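Local coordinates for protein esterase (uncultured bacterium FLS12, PDB 4RGY) that hydrolyses esters as a low-temperature-active alkaline esterase, apparently with the serine-histidine-aspartate machinery of the alpha/beta-hydrolase family, at residues Tyr219-Asn222 against Val223-Arg226; Tyr249-Ala252 against Gln253-Val257. One frame throughout, in Å; residues are numbered along the deposited sequence.

Both contacts are local, each between side chains three or four residues apart on a single helix, and they follow in order along the chain: contact 1 in helix 219-232, contact 2 in helix 247-260, with strand 236-241 between the two helices. Their centres are 19 Å apart and their nearest atoms about 8 Å, so they do not touch. What they share is the central sheet of the alpha/beta-hydrolase fold: both helices lay side chains on strand 207-213. The probable triad residues Asp216 and His245 lie in the loops just ahead of the two helices, so each contact belongs to the first turns of a helix that starts beside the likely active site.

Contact 1. Residues Tyr219-Asn222 against Val223-Arg226; sequences YEDN and VRFR
The ring of Tyr219 carries Val223 CG2 over one face, and at its edge, in the ring plane, lies Glu220 OE2. This is an i to i+4 CH-pi contact in the first turns of helix 219-232, the helix of a beta-alpha-beta unit between strands 207-213 and 236-241. Val223 CG2 lies 3.6 Å from the ring centroid, 23° off the normal. Its shift toward the rim makes Tyr219 CZ the nearest ring atom to Val223 CG2, at 3.3 Å. Tyr219 swings CG anti to its own nitrogen (chi1 179°), which slants the ring forward toward the next turn, where Val223 stands; the beta-branched valine, with CG2 anti to its carbonyl carbon, sets a methyl over the ring. Tyrosine suits the place because its hydroxyl continues past the methyl to a hydrogen bond with Glu240. With an alanine here, the Val223 methyl would probably lose the ring beneath it and Glu240 its hydroxyl partner.

Elsewhere on the helix surface, Asp221 and Arg224 run side by side, their carboxylate and guanidinium planes perpendicular. Asp154 also pairs with Arg224 NH2, which carries two N-H groups and can therefore serve two carboxylates. The buried Asn222 amide is held through ND2 by Leu218 O and Gly151 O, asparagine being apt because its NH2 can serve two carbonyls. Backbone bonds from Val223, Arg224, Phe225 and Arg226 to the carbonyls four residues earlier complete the turns. In the salt bridge, Arg224 NH2 reaches Asp221 OD1 at 2.6 Å from above the carboxylate plane, with a bent N-H...O angle of 137°.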
loop_
_atom_site.group_PDB
_atom_site.type_symbol
_atom_site.label_atom_id
_atom_site.label_comp_id
_atom_site.label_asym_id
_atom_site.label_seq_id
_atom_site.Cartn_x
_atom_site.Cartn_y
_atom_site.Cartn_z
ATOM N N TYR A 219 -6.803 33.648 -6.041
ATOM C CA TYR A 219 -6.092 34.487 -7.005
ATOM C C TYR A 219 -5.760 35.872 -6.446
ATOM O O TYR A 219 -4.629 36.343 -6.582
ATOM C CB TYR A 219 -6.875 34.620 -8.312
ATOM C CG TYR A 219 -6.175 35.497 -9.327
ATOM C CD1 TYR A 219 -4.968 35.112 -9.888
ATOM C CD2 TYR A 219 -6.710 36.724 -9.705
ATOM C CE1 TYR A 219 -4.317 35.906 -10.806
ATOM C CE2 TYR A 219 -6.070 37.524 -10.637
ATOM C CZ TYR A 219 -4.872 37.112 -11.176
ATOM O OH TYR A 219 -4.211 37.896 -12.097
ATOM N N GLU A 220 -6.736 36.521 -5.818
ATOM C CA GLU A 220 -6.525 37.865 -5.285
ATOM C C GLU A 220 -5.405 37.890 -4.247
ATOM O O GLU A 220 -4.555 38.788 -4.278
ATOM C CB GLU A 220 -7.826 38.447 -4.715
ATOM C CG GLU A 220 -8.867 38.797 -5.776
ATOM C CD GLU A 220 -9.359 37.581 -6.562
ATOM O OE1 GLU A 220 -9.502 36.487 -5.966
ATOM O OE2 GLU A 220 -9.586 37.722 -7.784
ATOM N N ASP A 221 -5.393 36.908 -3.346
ATOM C CA ASP A 221 -4.318 36.783 -2.360
ATOM C C ASP A 221 -2.979 36.614 -3.061
ATOM O O ASP A 221 -1.961 37.160 -2.623
ATOM C CB ASP A 221 -4.540 35.579 -1.438
ATOM C CG ASP A 221 -5.627 35.803 -0.407
ATOM O OD1 ASP A 221 -6.075 36.951 -0.233
ATOM O OD2 ASP A 221 -6.026 34.813 0.248
ATOM N N ASN A 222 -2.961 35.824 -4.133
ATOM C CA ASN A 222 -1.737 35.645 -4.887
ATOM C C ASN A 222 -1.244 36.917 -5.562
ATOM O O ASN A 222 -0.048 37.205 -5.545
ATOM C CB ASN A 222 -1.879 34.501 -5.893
ATOM C CG ASN A 222 -1.551 33.158 -5.274
ATOM O OD1 ASN A 222 -0.394 32.740 -5.277
ATOM N ND2 ASN A 222 -2.554 32.498 -4.702
ATOM N N VAL A 223 -2.162 37.681 -6.139
ATOM C CA VAL A 223 -1.784 38.945 -6.757
ATOM C C VAL A 223 -1.220 39.903 -5.701
ATOM O O VAL A 223 -0.209 40.577 -5.931
ATOM C CB VAL A 223 -2.973 39.584 -7.507
ATOM C CG1 VAL A 223 -2.652 41.027 -7.905
ATOM C CG2 VAL A 223 -3.326 38.743 -8.731
ATOM N N ARG A 224 -1.838 39.926 -4.528
ATOM C CA ARG A 224 -1.335 40.788 -3.459
ATOM C C ARG A 224 0.063 40.372 -2.991
ATOM O O ARG A 224 0.930 41.228 -2.767
ATOM C CB ARG A 224 -2.338 40.870 -2.306
ATOM C CG ARG A 224 -3.546 41.744 -2.663
ATOM C CD ARG A 224 -4.468 42.014 -1.475
ATOM N NE ARG A 224 -4.956 40.776 -0.886
ATOM C CZ ARG A 224 -4.445 40.247 0.217
ATOM N NH1 ARG A 224 -3.450 40.870 0.833
ATOM N NH2 ARG A 224 -4.918 39.106 0.695
ATOM N N PHE A 225 0.309 39.066 -2.890
ATOM C CA PHE A 225 1.642 38.609 -2.499
ATOM C C PHE A 225 2.667 38.930 -3.593
ATOM O O PHE A 225 3.770 39.395 -3.297
ATOM C CB PHE A 225 1.649 37.108 -2.156
ATOM C CG PHE A 225 3.001 36.595 -1.737
ATOM C CD1 PHE A 225 3.468 36.787 -0.442
ATOM C CD2 PHE A 225 3.813 35.927 -2.641
ATOM C CE1 PHE A 225 4.721 36.324 -0.063
ATOM C CE2 PHE A 225 5.065 35.457 -2.260
ATOM C CZ PHE A 225 5.511 35.653 -0.970
ATOM N N ARG A 226 2.308 38.667 -4.846
ATOM C CA ARG A 226 3.172 38.985 -5.979
ATOM C C ARG A 226 3.570 40.455 -5.971
ATOM O O ARG A 226 4.760 40.781 -6.081
ATOM C CB ARG A 226 2.457 38.669 -7.288
ATOM C CG ARG A 226 3.313 38.946 -8.524
ATOM C CD ARG A 226 2.462 39.125 -9.770
ATOM N NE ARG A 226 1.684 40.358 -9.705
ATOM C CZ ARG A 226 0.765 40.700 -10.599
ATOM N NH1 ARG A 226 0.495 39.882 -11.609
ATOM N NH2 ARG A 226 0.103 41.843 -10.473
#

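Contact 2. Residues Tyr249-Ala252 against Gln253-Val257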
loop_
_atom_site.group_PDB
_atom_site.type_symbol
_atom_site.label_atom_id
_atom_site.label_comp_id
_atom_site.label_asym_id
_atom_site.label_seq_id
_atom_site.Cartn_x
_atom_site.Cartn_y
_atom_site.Cartn_z
ATOM N N TYR A 249 -4.817 21.783 -13.433
ATOM C CA TYR A 249 -3.904 22.919 -13.452
ATOM C C TYR A 249 -2.551 22.565 -12.811
ATOM O O TYR A 249 -1.505 22.878 -13.366
ATOM C CB TYR A 249 -4.569 24.130 -12.778
ATOM C CG TYR A 249 -3.682 25.341 -12.646
ATOM C CD1 TYR A 249 -3.439 26.174 -13.737
ATOM C CD2 TYR A 249 -3.087 25.654 -11.430
ATOM C CE1 TYR A 249 -2.620 27.285 -13.612
ATOM C CE2 TYR A 249 -2.268 26.760 -11.298
ATOM C CZ TYR A 249 -2.041 27.561 -12.397
ATOM O OH TYR A 249 -1.222 28.649 -12.274
ATOM N N TRP A 250 -2.559 21.887 -11.667
ATOM C CA TRP A 250 -1.293 21.548 -11.005
ATOM C C TRP A 250 -0.485 20.499 -11.763
ATOM O O TRP A 250 0.745 20.530 -11.742
ATOM C CB TRP A 250 -1.534 21.126 -9.553
ATOM C CG TRP A 250 -2.188 22.257 -8.820
ATOM C CD1 TRP A 250 -1.852 23.574 -8.901
ATOM C CD2 TRP A 250 -3.346 22.187 -7.977
ATOM N NE1 TRP A 250 -2.704 24.327 -8.133
ATOM C CE2 TRP A 250 -3.630 23.500 -7.551
ATOM C CE3 TRP A 250 -4.153 21.138 -7.521
ATOM C CZ2 TRP A 250 -4.698 23.795 -6.710
ATOM C CZ3 TRP A 250 -5.214 21.431 -6.690
ATOM C CH2 TRP A 250 -5.478 22.753 -6.284
ATOM N N ASP A 251 -1.172 19.583 -12.443
ATOM C CA ASP A 251 -0.504 18.592 -13.273
ATOM C C ASP A 251 0.275 19.289 -14.387
ATOM O O ASP A 251 1.396 18.895 -14.706
ATOM C CB ASP A 251 -1.531 17.619 -13.868
ATOM C CG ASP A 251 -0.888 16.514 -14.698
ATOM O OD1 ASP A 251 -0.188 15.657 -14.128
ATOM O OD2 ASP A 251 -1.086 16.494 -15.927
ATOM N N ALA A 252 -0.316 20.324 -14.976
ATOM C CA ALA A 252 0.360 21.100 -16.007
ATOM C C ALA A 252 1.480 21.940 -15.401
ATOM O O ALA A 252 2.610 21.947 -15.891
ATOM C CB ALA A 252 -0.637 21.996 -16.732
ATOM N N GLN A 253 1.166 22.654 -14.328
ATOM C CA GLN A 253 2.128 23.586 -13.755
ATOM C C GLN A 253 3.336 22.918 -13.106
ATOM O O GLN A 253 4.434 23.485 -13.116
ATOM C CB GLN A 253 1.445 24.516 -12.755
ATOM C CG GLN A 253 0.488 25.491 -13.402
ATOM C CD GLN A 253 1.169 26.331 -14.449
ATOM O OE1 GLN A 253 0.858 26.233 -15.634
ATOM N NE2 GLN A 253 2.116 27.162 -14.023
ATOM N N ILE A 254 3.162 21.725 -12.538
ATOM C CA ILE A 254 4.298 21.081 -11.876
ATOM C C ILE A 254 5.408 20.736 -12.878
ATOM O O ILE A 254 6.591 20.731 -12.530
ATOM C CB ILE A 254 3.881 19.856 -11.020
ATOM C CG1 ILE A 254 4.972 19.503 -10.003
ATOM C CG2 ILE A 254 3.561 18.650 -11.893
ATOM C CD1 ILE A 254 5.268 20.610 -8.993
ATOM N N GLN A 255 5.028 20.496 -14.134
ATOM C CA GLN A 255 6.019 20.278 -15.196
ATOM C C GLN A 255 6.881 21.523 -15.424
ATOM O O GLN A 255 8.090 21.420 -15.636
ATOM C CB GLN A 255 5.331 19.860 -16.493
ATOM C CG GLN A 255 4.634 18.509 -16.383
ATOM C CD GLN A 255 3.786 18.224 -17.591
ATOM O OE1 GLN A 255 4.311 17.954 -18.676
ATOM N NE2 GLN A 255 2.471 18.297 -17.427
ATOM N N ARG A 256 6.261 22.699 -15.347
ATOM C CA ARG A 256 6.993 23.951 -15.507
ATOM C C ARG A 256 7.897 24.185 -14.304
ATOM O O ARG A 256 9.041 24.611 -14.448
ATOM C CB ARG A 256 6.022 25.111 -15.698
ATOM C CG ARG A 256 5.106 24.929 -16.907
ATOM C CD ARG A 256 4.247 26.161 -17.139
ATOM N NE ARG A 256 5.065 27.347 -17.367
ATOM C CZ ARG A 256 5.564 27.701 -18.548
ATOM N NH1 ARG A 256 5.339 26.950 -19.625
ATOM N NH2 ARG A 256 6.298 28.799 -18.657
ATOM N N VAL A 257 7.402 23.878 -13.111
ATOM C CA VAL A 257 8.229 24.000 -11.922
ATOM C C VAL A 257 9.447 23.080 -12.009
ATOM O O VAL A 257 10.561 23.488 -11.680
ATOM C CB VAL A 257 7.430 23.705 -10.643
ATOM C CG1 VAL A 257 8.362 23.546 -9.446
ATOM C CG2 VAL A 257 6.415 24.822 -10.393
#
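Gln255 turns its amide back along helix 247-260 to the main chain of Asp251: NE2 gives a hydrogen bond to Asp251 O of 3.0 Å. The bond is almost straight, 177° at the hydrogen, and the carbonyl oxygen lies in the plane of the Gln255 amide, although NE2 comes from above the plane of the carbonyl. The amide takes the oxygen that Gln255 N would meet in a regular alpha helix; that N makes only a weak i to i+3 bond, 3.3 Å, to Ala252 O. Regular helical bonds run from Gln253 N to Tyr249 O and from Ile254 N to Trp250 O, both 2.8 Å.

Packing centres on the Tyr249 ring, one face of which carries Gln253 CG, 3.6 Å from the centroid and 18° off the normal. Gln253 bends at its second torsion, which carries CD back toward the hydroxyl end of the ring; the amide and ring planes lie 13° apart, nearly parallel. Glutamine suits this buried place: its methylene lies on the aromatic face, while NE2, hydrogen-bonded elsewhere in the protein, keeps a partner.

Around the helix, Tyr249 and Gln253 rest on strand 207-213, and Gln253 and Trp250 also meet Leu149 of strand 145-149. Trp250 NE1 is hydrogen-bonded to Ser150 OG and the ring packs edge-to-face with His245 of the likely triad, whereas Ile254 and Gln255 lean on Tyr68 of helix 65-68.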